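Local coordinates for fiber protein (Human adenovirus 16, PDB 3CNC), which forms the trimeric knob at the end of the adenovirus fiber, the part that recognises host receptors and, in this species B virus, probably CD46, at residues A[50-55]-A[67-73]; A[95-99]-A[124-128]; A[153-157]-A[166-170]; A[134-140]-A[174-178]. All coordinates share one frame; numbering follows the deposited sequence.

How the interactions relate
The four contacts belong to the fiber knob, two within its beta-sandwich and two among its loops. Interaction 1 is the buried one, centred about 8 Å from the centre of the chain, and joins the two strands of one hairpin; interaction 3 does the same for a hairpin of the other sheet, with one face inward and the other bearing Glu155 and Lys169. Regular backbone ladders carry both. Interactions 2 and 4, centred about 17 and 16 Å from the chain centre, tie loop to loop: the first rests on a single backbone bond between two turns, the second on aromatic faces, an asparagine amide and one backbone bond. Segments 166-170 and 174-178 nearly adjoin in sequence.

Interaction 1: A[50-55]-A[67-73]; sequences DCKLTL and YITLMGA
Lys52 and Thr54, which lose the most surface here, stand on the same face of an antiparallel strand pair and run alongside Met71 and Thr69. Thr54 is the tightest of them: its CB lies 3.3 Å from Thr69 CG2, and its own methyl reaches the edge of the Tyr67 ring, close to the ring plane. Thr69 OG1 lies opposite the backbone N (chi1 -154°), which leaves the CG2 methyl between N and the carbonyl carbon, against Thr54. Each of these pairs is hydrogen-bonded in both directions, Lys52 N to Met71 O at 2.7 Å being nearly straight and Thr54 N meeting Thr69 O at 2.8 Å. The extended lysine chain passes the thioether, with CD 4.2 Å from Met71 SD, while Ala73 N closes the end of the ladder on Asp50 O. On the other face Cys51 SG packs against Leu70 CD2 at 3.6 Å, and Leu53 CD1 meets Ile68 CD1 at 3.7 Å. This apolar face looks into the sandwich, where strand 185-194 supplies Met187, Phe189 and Trp191 and strand 85-94 supplies Leu92 and Ile88. Strand 211-216 flanks the hairpin, and Tyr67 OH bonds to Tyr137 OH of the second subunit.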
loop_
_atom_site.group_PDB
_atom_site.type_symbol
_atom_site.label_atom_id
_atom_site.label_comp_id
_atom_site.label_asym_id
_atom_site.label_seq_id
_atom_site.Cartn_x
_atom_site.Cartn_y
_atom_site.Cartn_z
ATOM N N ASP A 50 2.447 -13.310 24.754
ATOM C CA ASP A 50 3.150 -14.462 24.206
ATOM C C ASP A 50 3.724 -14.155 22.815
ATOM O O ASP A 50 4.159 -15.053 22.095
ATOM C CB ASP A 50 2.222 -15.681 24.166
ATOM C CG ASP A 50 1.076 -15.516 23.200
ATOM O OD1 ASP A 50 0.679 -14.360 22.931
ATOM O OD2 ASP A 50 0.563 -16.549 22.720
ATOM N N CYS A 51 3.714 -12.878 22.442
ATOM C CA CYS A 51 4.272 -12.439 21.160
ATOM C C CYS A 51 4.387 -10.912 21.081
ATOM O O CYS A 51 3.780 -10.182 21.871
ATOM C CB CYS A 51 3.449 -12.969 19.982
ATOM S SG CYS A 51 1.800 -12.299 19.856
ATOM N N LYS A 52 5.187 -10.443 20.128
ATOM C CA LYS A 52 5.421 -9.015 19.945
ATOM C C LYS A 52 4.643 -8.461 18.757
ATOM O O LYS A 52 4.827 -8.902 17.625
ATOM C CB LYS A 52 6.914 -8.760 19.748
ATOM C CG LYS A 52 7.765 -9.252 20.894
ATOM C CD LYS A 52 9.221 -9.383 20.483
ATOM C CE LYS A 52 10.083 -9.862 21.650
ATOM N NZ LYS A 52 11.488 -10.149 21.226
ATOM N N LEU A 53 3.772 -7.495 19.033
ATOM C CA LEU A 53 2.957 -6.864 18.003
ATOM C C LEU A 53 3.474 -5.476 17.664
ATOM O O LEU A 53 3.583 -4.614 18.540
ATOM C CB LEU A 53 1.511 -6.723 18.473
ATOM C CG LEU A 53 0.634 -5.846 17.561
ATOM C CD1 LEU A 53 0.338 -6.593 16.272
ATOM C CD2 LEU A 53 -0.654 -5.492 18.271
ATOM N N THR A 54 3.808 -5.263 16.395
ATOM C CA THR A 54 4.256 -3.942 15.959
ATOM C C THR A 54 3.129 -3.368 15.106
ATOM O O THR A 54 2.739 -3.943 14.091
ATOM C CB THR A 54 5.532 -4.009 15.118
ATOM O OG1 THR A 54 6.582 -4.579 15.903
ATOM C CG2 THR A 54 5.958 -2.608 14.687
ATOM N N LEU A 55 2.585 -2.244 15.532
ATOM C CA LEU A 55 1.504 -1.633 14.792
ATOM C C LEU A 55 1.739 -0.138 14.738
ATOM O O LEU A 55 1.956 0.499 15.765
ATOM C CB LEU A 55 0.161 -1.922 15.472
ATOM C CG LEU A 55 -1.074 -1.260 14.836
ATOM C CD1 LEU A 55 -1.387 -1.949 13.525
ATOM C CD2 LEU A 55 -2.282 -1.349 15.790
ATOM N N TYR A 67 0.656 0.084 9.443
ATOM C CA TYR A 67 1.775 -0.848 9.305
ATOM C C TYR A 67 1.666 -1.872 10.436
ATOM O O TYR A 67 1.570 -1.504 11.600
ATOM C CB TYR A 67 3.097 -0.085 9.435
ATOM C CG TYR A 67 4.342 -0.952 9.437
ATOM C CD1 TYR A 67 5.068 -1.161 8.267
ATOM C CD2 TYR A 67 4.823 -1.522 10.625
ATOM C CE1 TYR A 67 6.255 -1.902 8.272
ATOM C CE2 TYR A 67 6.011 -2.276 10.645
ATOM C CZ TYR A 67 6.720 -2.454 9.468
ATOM O OH TYR A 67 7.906 -3.145 9.479
ATOM N N ILE A 68 1.692 -3.158 10.107
ATOM C CA ILE A 68 1.571 -4.165 11.151
ATOM C C ILE A 68 2.402 -5.399 10.894
ATOM O O ILE A 68 2.482 -5.894 9.765
ATOM C CB ILE A 68 0.093 -4.608 11.362
ATOM C CG1 ILE A 68 -0.017 -5.511 12.594
ATOM C CG2 ILE A 68 -0.426 -5.338 10.105
ATOM C CD1 ILE A 68 -1.447 -5.693 13.104
ATOM N N THR A 69 2.996 -5.892 11.974
ATOM C CA THR A 69 3.829 -7.076 11.936
ATOM C C THR A 69 3.807 -7.831 13.278
ATOM O O THR A 69 3.675 -7.231 14.352
ATOM C CB THR A 69 5.287 -6.691 11.580
ATOM O OG1 THR A 69 5.928 -7.810 10.966
ATOM C CG2 THR A 69 6.058 -6.282 12.820
ATOM N N LEU A 70 3.941 -9.153 13.196
ATOM C CA LEU A 70 3.947 -10.026 14.372
ATOM C C LEU A 70 5.255 -10.810 14.540
ATOM O O LEU A 70 5.817 -11.322 13.565
ATOM C CB LEU A 70 2.824 -11.047 14.265
ATOM C CG LEU A 70 1.589 -10.971 15.146
ATOM C CD1 LEU A 70 0.848 -12.286 14.964
ATOM C CD2 LEU A 70 1.946 -10.784 16.627
ATOM N N MET A 71 5.737 -10.910 15.774
ATOM C CA MET A 71 6.936 -11.706 16.039
ATOM C C MET A 71 6.698 -12.593 17.260
ATOM O O MET A 71 6.448 -12.093 18.357
ATOM C CB MET A 71 8.164 -10.829 16.282
ATOM C CG MET A 71 9.438 -11.669 16.348
ATOM S SD MET A 71 10.903 -10.820 16.963
ATOM C CE MET A 71 11.745 -10.480 15.443
ATOM N N GLY A 72 6.765 -13.910 17.065
ATOM C CA GLY A 72 6.547 -14.848 18.159
ATOM C C GLY A 72 7.482 -14.670 19.351
ATOM O O GLY A 72 8.639 -14.278 19.194
ATOM N N ALA A 73 6.978 -14.960 20.547
ATOM C CA ALA A 73 7.773 -14.829 21.765
ATOM C C ALA A 73 7.484 -15.935 22.802
ATOM O O ALA A 73 7.543 -15.708 24.015
ATOM C CB ALA A 73 7.536 -13.458 22.378
#

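Interaction 2: A[95-99]-A[124-128]; sequences DNTGQ and ITSAK
Thr97 O and Ala127 N make the one hydrogen bond between these two loops, short at 2.7 Å and almost straight (173°), with the donor tilted well out of the carbonyl plane. The same oxygen is approached by Ser126 CA at 3.3 Å in a CA-H...O contact, and it also takes a weak bond from Gln99 NE2, so this carbonyl is the point where the loops close on each other. Gln99 bends at chi2 (-68°), which folds its amide back across Ile124, with NE2 3.4 Å from Ile124 CG2. Inward of this, Ile124 and Ala127 pack on Leu30 of strand 29-31. The carbonyl is presented by a type I beta turn from Asp95 to Gly98, held by an Asx turn: Asp95 OD1 accepts from Thr97 N, at 2.9 Å, and Thr97 OG1 on one side of the carboxylate plane and from Gln99 N on the other, each out of that plane. On the partner loop Ser126 OG receives Lys128 N in an ST turn. The outer side is looser. Asn96 is exposed and meets the second loop through its backbone O, 4.2 Å from Lys128 CG, and the lysine chain runs on away from the turn toward a long, weak ion pair with Glu218.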
loop_
_atom_site.group_PDB
_atom_site.type_symbol
_atom_site.label_atom_id
_atom_site.label_comp_id
_atom_site.label_asym_id
_atom_site.label_seq_id
_atom_site.Cartn_x
_atom_site.Cartn_y
_atom_site.Cartn_z
ATOM N N ASP A 95 -11.932 2.452 23.449
ATOM C CA ASP A 95 -13.047 3.147 24.085
ATOM C C ASP A 95 -13.388 4.405 23.264
ATOM O O ASP A 95 -12.860 4.593 22.170
ATOM C CB ASP A 95 -12.700 3.528 25.529
ATOM C CG ASP A 95 -11.526 4.479 25.616
ATOM O OD1 ASP A 95 -11.041 4.937 24.562
ATOM O OD2 ASP A 95 -11.084 4.777 26.744
ATOM N N ASN A 96 -14.255 5.265 23.788
ATOM C CA ASN A 96 -14.651 6.470 23.061
ATOM C C ASN A 96 -13.546 7.491 22.807
ATOM O O ASN A 96 -13.765 8.464 22.085
ATOM C CB ASN A 96 -15.833 7.152 23.757
ATOM C CG ASN A 96 -15.531 7.529 25.192
ATOM O OD1 ASN A 96 -16.430 7.899 25.942
ATOM N ND2 ASN A 96 -14.263 7.445 25.580
ATOM N N THR A 97 -12.365 7.287 23.384
ATOM C CA THR A 97 -11.264 8.223 23.149
ATOM C C THR A 97 -10.105 7.569 22.403
ATOM O O THR A 97 -8.997 8.105 22.364
ATOM C CB THR A 97 -10.716 8.838 24.450
ATOM O OG1 THR A 97 -10.276 7.799 25.333
ATOM C CG2 THR A 97 -11.781 9.679 25.124
ATOM N N GLY A 98 -10.364 6.408 21.813
ATOM C CA GLY A 98 -9.332 5.725 21.054
ATOM C C GLY A 98 -8.270 5.023 21.873
ATOM O O GLY A 98 -7.212 4.681 21.348
ATOM N N GLN A 99 -8.539 4.816 23.158
ATOM C CA GLN A 99 -7.603 4.130 24.043
ATOM C C GLN A 99 -7.913 2.630 23.983
ATOM O O GLN A 99 -9.086 2.231 23.939
ATOM C CB GLN A 99 -7.780 4.611 25.487
ATOM C CG GLN A 99 -7.768 6.116 25.672
ATOM C CD GLN A 99 -6.411 6.728 25.402
ATOM O OE1 GLN A 99 -5.418 6.353 26.021
ATOM N NE2 GLN A 99 -6.362 7.679 24.476
ATOM N N ILE A 124 -2.683 10.062 27.255
ATOM C CA ILE A 124 -3.108 10.561 25.961
ATOM C C ILE A 124 -4.519 11.086 26.121
ATOM O O ILE A 124 -5.388 10.403 26.660
ATOM C CB ILE A 124 -3.131 9.451 24.874
ATOM C CG1 ILE A 124 -1.708 9.107 24.441
ATOM C CG2 ILE A 124 -3.938 9.917 23.664
ATOM C CD1 ILE A 124 -1.651 8.098 23.321
ATOM N N THR A 125 -4.739 12.313 25.676
ATOM C CA THR A 125 -6.069 12.877 25.746
ATOM C C THR A 125 -6.663 12.706 24.360
ATOM O O THR A 125 -6.509 13.557 23.484
ATOM C CB THR A 125 -6.047 14.358 26.123
ATOM O OG1 THR A 125 -5.374 14.516 27.375
ATOM C CG2 THR A 125 -7.470 14.889 26.259
ATOM N N SER A 126 -7.306 11.563 24.168
ATOM C CA SER A 126 -7.953 11.215 22.916
ATOM C C SER A 126 -7.056 10.950 21.712
ATOM O O SER A 126 -6.215 11.761 21.321
ATOM C CB SER A 126 -8.991 12.272 22.530
ATOM O OG SER A 126 -9.671 11.867 21.355
ATOM N N ALA A 127 -7.281 9.779 21.135
ATOM C CA ALA A 127 -6.588 9.307 19.954
ATOM C C ALA A 127 -7.741 8.936 19.014
ATOM O O ALA A 127 -7.604 8.082 18.135
ATOM C CB ALA A 127 -5.760 8.070 20.305
ATOM N N LYS A 128 -8.884 9.590 19.232
ATOM C CA LYS A 128 -10.095 9.347 18.454
ATOM C C LYS A 128 -9.841 9.511 16.969
ATOM O O LYS A 128 -10.361 8.748 16.149
ATOM C CB LYS A 128 -11.206 10.300 18.893
ATOM C CG LYS A 128 -12.568 9.972 18.307
ATOM C CD LYS A 128 -13.554 11.080 18.609
ATOM C CE LYS A 128 -14.785 10.976 17.724
ATOM N NZ LYS A 128 -15.344 12.323 17.411
#

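Interaction 3: A[153-157]-A[166-170]; sequences YGECY and FPLKV
A beta hairpin, formed by strands 151-159 and 165-174 at the margin of the four-stranded sheet, supplies both sides of this contact. Cys156 and Leu168 exchange two backbone bonds, Leu168 N to Cys156 O being the shorter at 2.9 Å, and Gly154 and Val170 repeat the pattern, with Gly154 N to Val170 O at 3.0 Å. Glu155-Lys169 lies between these pairs and Tyr157-Pro167 beyond Cys156-Leu168, both non-hydrogen-bonded, in the regular alternation of an antiparallel ladder; the N-to-C directions of the short segments are 150° apart. One face is apolar. Cys156 SG, placed between its backbone N and carbonyl carbon (chi1 64°), lies 3.7 Å from Val170 CG2 and slightly farther from Leu168 CD1. On this face strand 185-194, next in the same sheet, brings Trp191 against Cys156 and Val170 and Leu193 against Leu168. The other face carries the polar and ring groups. There Glu155 runs alongside Lys169, but the charged ends stay apart, with OE2 5.9 Å from Lys169 NZ, and it is the aliphatic CG of Lys169 that the carboxylate approaches. Glu155 CG also rests close to Leu168 O, at 3.2 Å. The Tyr157 ring meets Pro167 obliquely, its CD2 3.6 Å from Pro167 CA and its CE2 near Pro167 CB. At the far end Tyr153 packs on Lys159 of the third subunit.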
loop_
_atom_site.group_PDB
_atom_site.type_symbol
_atom_site.label_atom_id
_atom_site.label_comp_id
_atom_site.label_asym_id
_atom_site.label_seq_id
_atom_site.Cartn_x
_atom_site.Cartn_y
_atom_site.Cartn_z
ATOM N N TYR A 153 -8.849 -6.990 2.704
ATOM C CA TYR A 153 -8.146 -8.242 2.474
ATOM C C TYR A 153 -6.809 -7.926 1.812
ATOM O O TYR A 153 -6.689 -6.959 1.055
ATOM C CB TYR A 153 -8.961 -9.187 1.587
ATOM C CG TYR A 153 -10.376 -9.391 2.071
ATOM C CD1 TYR A 153 -11.403 -8.547 1.645
ATOM C CD2 TYR A 153 -10.685 -10.399 2.988
ATOM C CE1 TYR A 153 -12.704 -8.695 2.122
ATOM C CE2 TYR A 153 -11.990 -10.561 3.473
ATOM C CZ TYR A 153 -12.992 -9.702 3.033
ATOM O OH TYR A 153 -14.279 -9.840 3.490
ATOM N N GLY A 154 -5.797 -8.735 2.107
ATOM C CA GLY A 154 -4.488 -8.504 1.532
ATOM C C GLY A 154 -3.584 -9.692 1.764
ATOM O O GLY A 154 -4.065 -10.817 1.939
ATOM N N GLU A 155 -2.277 -9.452 1.801
ATOM C CA GLU A 155 -1.352 -10.554 1.987
ATOM C C GLU A 155 0.055 -10.183 2.464
ATOM O O GLU A 155 0.572 -9.108 2.150
ATOM C CB GLU A 155 -1.252 -11.306 0.666
ATOM C CG GLU A 155 -0.913 -12.754 0.797
ATOM C CD GLU A 155 -1.261 -13.511 -0.459
ATOM O OE1 GLU A 155 -0.535 -13.358 -1.470
ATOM O OE2 GLU A 155 -2.275 -14.244 -0.435
ATOM N N CYS A 156 0.658 -11.077 3.242
ATOM C CA CYS A 156 2.031 -10.891 3.705
ATOM C C CYS A 156 2.701 -12.264 3.683
ATOM O O CYS A 156 2.151 -13.205 3.095
ATOM C CB CYS A 156 2.096 -10.229 5.099
ATOM S SG CYS A 156 1.407 -11.112 6.493
ATOM N N TYR A 157 3.876 -12.406 4.293
ATOM C CA TYR A 157 4.557 -13.698 4.221
ATOM C C TYR A 157 5.324 -14.193 5.429
ATOM O O TYR A 157 5.681 -13.440 6.335
ATOM C CB TYR A 157 5.525 -13.714 3.028
ATOM C CG TYR A 157 4.862 -13.416 1.714
ATOM C CD1 TYR A 157 4.524 -12.109 1.361
ATOM C CD2 TYR A 157 4.486 -14.447 0.861
ATOM C CE1 TYR A 157 3.817 -11.840 0.191
ATOM C CE2 TYR A 157 3.782 -14.195 -0.305
ATOM C CZ TYR A 157 3.447 -12.889 -0.635
ATOM O OH TYR A 157 2.734 -12.644 -1.789
ATOM N N PHE A 166 5.941 -18.638 2.506
ATOM C CA PHE A 166 4.570 -19.105 2.610
ATOM C C PHE A 166 3.648 -17.894 2.679
ATOM O O PHE A 166 3.791 -17.037 3.550
ATOM C CB PHE A 166 4.383 -19.981 3.849
ATOM C CG PHE A 166 5.089 -21.303 3.767
ATOM C CD1 PHE A 166 6.469 -21.384 3.934
ATOM C CD2 PHE A 166 4.375 -22.471 3.506
ATOM C CE1 PHE A 166 7.131 -22.607 3.845
ATOM C CE2 PHE A 166 5.027 -23.703 3.414
ATOM C CZ PHE A 166 6.413 -23.769 3.585
ATOM N N PRO A 167 2.700 -17.797 1.742
ATOM C CA PRO A 167 1.754 -16.680 1.705
ATOM C C PRO A 167 0.753 -16.732 2.861
ATOM O O PRO A 167 0.211 -17.790 3.175
ATOM C CB PRO A 167 1.078 -16.861 0.354
ATOM C CG PRO A 167 1.031 -18.360 0.225
ATOM C CD PRO A 167 2.433 -18.747 0.645
ATOM N N LEU A 168 0.527 -15.585 3.492
ATOM C CA LEU A 168 -0.417 -15.477 4.596
ATOM C C LEU A 168 -1.549 -14.538 4.183
ATOM O O LEU A 168 -1.320 -13.370 3.873
ATOM C CB LEU A 168 0.276 -14.916 5.843
ATOM C CG LEU A 168 1.489 -15.674 6.393
ATOM C CD1 LEU A 168 2.158 -14.825 7.451
ATOM C CD2 LEU A 168 1.061 -17.026 6.987
ATOM N N LYS A 169 -2.770 -15.056 4.167
ATOM C CA LYS A 169 -3.926 -14.249 3.812
ATOM C C LYS A 169 -4.324 -13.445 5.040
ATOM O O LYS A 169 -4.575 -13.998 6.116
ATOM C CB LYS A 169 -5.065 -15.148 3.326
ATOM C CG LYS A 169 -4.717 -15.840 2.012
ATOM C CD LYS A 169 -5.786 -16.809 1.530
ATOM C CE LYS A 169 -5.371 -17.436 0.199
ATOM N NZ LYS A 169 -6.323 -18.484 -0.262
ATOM N N VAL A 170 -4.355 -12.127 4.861
ATOM C CA VAL A 170 -4.665 -11.192 5.927
ATOM C C VAL A 170 -6.049 -10.585 5.796
ATOM O O VAL A 170 -6.436 -10.149 4.713
ATOM C CB VAL A 170 -3.661 -10.034 5.916
ATOM C CG1 VAL A 170 -3.968 -9.072 7.046
ATOM C CG2 VAL A 170 -2.246 -10.580 6.001
#

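Interaction 4: A[134-140]-A[174-178]; sequences TTAYPFI and LNRRM
The Phe139 ring is held between two groups of the facing loop: Met178 CE lies over the centre of one face, 3.6 Å from the centroid, and Asn175 CB covers the opposite face, offset toward the rim. Arg177 meets the ring edge through its backbone, its carbonyl O lying near the ring plane, and the Met178 sulfur stands farther out above the methyl-covered face as a Met-aromatic contact. The bend of the methionine at chi3 (-101°) brings CE back over the ring. Tyr137 is covered likewise, with Leu174 CD1 centred 3.5 Å from its centroid on one face and Ala136 CB on the other. The Asn175 amide, its plane 29° from that of the Phe139 ring, sends ND2 to Tyr137 O at 3.3 Å, in the carbonyl plane and in its own amide plane. ND2 also bonds to Pro132 O and OD1 accepts from Ala186 N, so both ends of this buried amide are satisfied. Beyond the rings Ile140 N gives a bond of 2.9 Å to Arg176 O, while Ile140 CD1 lies over one face of the Arg177 guanidinium and approaches that of Arg176 obliquely. Tyr137 OH reaches Ile216 N of strand 211-216 and also faces Tyr67 of the third subunit, on whose Lys35 Pro138 packs, which places this contact beside a subunit boundary. The whole is a loop-to-loop junction within one subunit of the beta-sandwich knob, joining the loop ahead of strand 151-159 to the end of strand 165-174 and the loop after it.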
loop_
_atom_site.group_PDB
_atom_site.type_symbol
_atom_site.label_atom_id
_atom_site.label_comp_id
_atom_site.label_asym_id
_atom_site.label_seq_id
_atom_site.Cartn_x
_atom_site.Cartn_y
_atom_site.Cartn_z
ATOM N N THR A 134 -16.776 5.449 11.883
ATOM C CA THR A 134 -18.035 4.726 12.049
ATOM C C THR A 134 -19.021 5.062 10.902
ATOM O O THR A 134 -20.029 4.376 10.719
ATOM C CB THR A 134 -18.696 5.021 13.418
ATOM O OG1 THR A 134 -18.839 6.433 13.604
ATOM C CG2 THR A 134 -17.847 4.447 14.547
ATOM N N THR A 135 -18.726 6.108 10.127
ATOM C CA THR A 135 -19.588 6.458 9.003
ATOM C C THR A 135 -19.234 5.516 7.849
ATOM O O THR A 135 -20.117 4.944 7.213
ATOM C CB THR A 135 -19.389 7.928 8.506
ATOM O OG1 THR A 135 -19.560 8.849 9.590
ATOM C CG2 THR A 135 -20.414 8.265 7.439
ATOM N N ALA A 136 -17.940 5.345 7.588
ATOM C CA ALA A 136 -17.494 4.468 6.503
ATOM C C ALA A 136 -17.611 2.995 6.875
ATOM O O ALA A 136 -18.014 2.164 6.058
ATOM C CB ALA A 136 -16.039 4.778 6.127
ATOM N N TYR A 137 -17.237 2.673 8.106
ATOM C CA TYR A 137 -17.280 1.296 8.577
ATOM C C TYR A 137 -18.195 1.256 9.800
ATOM O O TYR A 137 -17.754 1.463 10.924
ATOM C CB TYR A 137 -15.865 0.853 8.929
ATOM C CG TYR A 137 -14.818 1.325 7.926
ATOM C CD1 TYR A 137 -13.880 2.303 8.267
ATOM C CD2 TYR A 137 -14.775 0.798 6.642
ATOM C CE1 TYR A 137 -12.918 2.734 7.339
ATOM C CE2 TYR A 137 -13.832 1.219 5.709
ATOM C CZ TYR A 137 -12.908 2.181 6.057
ATOM O OH TYR A 137 -11.988 2.583 5.119
ATOM N N PRO A 138 -19.489 0.987 9.585
ATOM C CA PRO A 138 -20.487 0.934 10.662
ATOM C C PRO A 138 -20.493 -0.343 11.481
ATOM O O PRO A 138 -19.950 -1.365 11.072
ATOM C CB PRO A 138 -21.827 1.108 9.926
ATOM C CG PRO A 138 -21.450 1.492 8.491
ATOM C CD PRO A 138 -20.134 0.780 8.278
ATOM N N PHE A 139 -21.118 -0.263 12.651
ATOM C CA PHE A 139 -21.265 -1.418 13.515
ATOM C C PHE A 139 -22.557 -2.153 13.137
ATOM O O PHE A 139 -23.506 -1.540 12.620
ATOM C CB PHE A 139 -21.331 -0.989 14.981
ATOM C CG PHE A 139 -19.982 -0.702 15.594
ATOM C CD1 PHE A 139 -19.487 0.598 15.650
ATOM C CD2 PHE A 139 -19.215 -1.738 16.129
ATOM C CE1 PHE A 139 -18.248 0.864 16.235
ATOM C CE2 PHE A 139 -17.977 -1.483 16.716
ATOM C CZ PHE A 139 -17.492 -0.179 16.770
ATOM N N ILE A 140 -22.579 -3.464 13.369
ATOM C CA ILE A 140 -23.765 -4.276 13.086
ATOM C C ILE A 140 -24.924 -3.758 13.929
ATOM O O ILE A 140 -24.794 -3.610 15.148
ATOM C CB ILE A 140 -23.542 -5.741 13.461
ATOM C CG1 ILE A 140 -22.569 -6.382 12.478
ATOM C CG2 ILE A 140 -24.880 -6.471 13.499
ATOM C CD1 ILE A 140 -22.150 -7.765 12.880
ATOM N N LEU A 174 -12.905 -3.747 10.493
ATOM C CA LEU A 174 -13.011 -2.446 11.150
ATOM C C LEU A 174 -14.421 -2.259 11.736
ATOM O O LEU A 174 -15.411 -2.456 11.036
ATOM C CB LEU A 174 -12.701 -1.322 10.152
ATOM C CG LEU A 174 -11.363 -1.385 9.388
ATOM C CD1 LEU A 174 -11.298 -0.286 8.347
ATOM C CD2 LEU A 174 -10.205 -1.249 10.350
ATOM N N ASN A 175 -14.491 -1.897 13.016
ATOM C CA ASN A 175 -15.758 -1.659 13.700
ATOM C C ASN A 175 -16.927 -2.527 13.278
ATOM O O ASN A 175 -17.945 -1.970 12.875
ATOM C CB ASN A 175 -16.276 -0.239 13.465
ATOM C CG ASN A 175 -15.293 0.822 13.805
ATOM O OD1 ASN A 175 -14.558 0.714 14.780
ATOM N ND2 ASN A 175 -15.298 1.893 13.017
ATOM N N ARG A 176 -16.874 -3.843 13.334
ATOM C CA ARG A 176 -18.101 -4.492 12.889
ATOM C C ARG A 176 -18.957 -4.957 14.058
ATOM O O ARG A 176 -20.188 -4.955 13.982
ATOM C CB ARG A 176 -17.818 -5.649 11.941
ATOM C CG ARG A 176 -18.872 -5.725 10.862
ATOM C CD ARG A 176 -18.795 -6.982 10.033
ATOM N NE ARG A 176 -19.158 -8.159 10.805
ATOM C CZ ARG A 176 -19.646 -9.266 10.267
ATOM N NH1 ARG A 176 -19.831 -9.335 8.958
ATOM N NH2 ARG A 176 -19.943 -10.303 11.034
ATOM N N ARG A 177 -18.297 -5.337 15.147
ATOM C CA ARG A 177 -18.999 -5.786 16.333
ATOM C C ARG A 177 -18.441 -5.114 17.569
ATOM O O ARG A 177 -17.230 -4.914 17.692
ATOM C CB ARG A 177 -18.859 -7.305 16.526
ATOM C CG ARG A 177 -19.526 -8.189 15.486
ATOM C CD ARG A 177 -19.463 -9.653 15.938
ATOM N NE ARG A 177 -19.735 -10.614 14.867
ATOM C CZ ARG A 177 -20.933 -10.848 14.331
ATOM N NH1 ARG A 177 -22.004 -10.189 14.761
ATOM N NH2 ARG A 177 -21.062 -11.747 13.357
ATOM N N MET A 178 -19.330 -4.741 18.478
ATOM C CA MET A 178 -18.890 -4.182 19.742
ATOM C C MET A 178 -18.971 -5.374 20.693
ATOM O O MET A 178 -19.768 -6.296 20.471
ATOM C CB MET A 178 -19.793 -3.044 20.190
ATOM C CG MET A 178 -19.149 -1.706 19.970
ATOM S SD MET A 178 -20.177 -0.391 20.574
ATOM C CE MET A 178 -20.914 0.214 19.031
#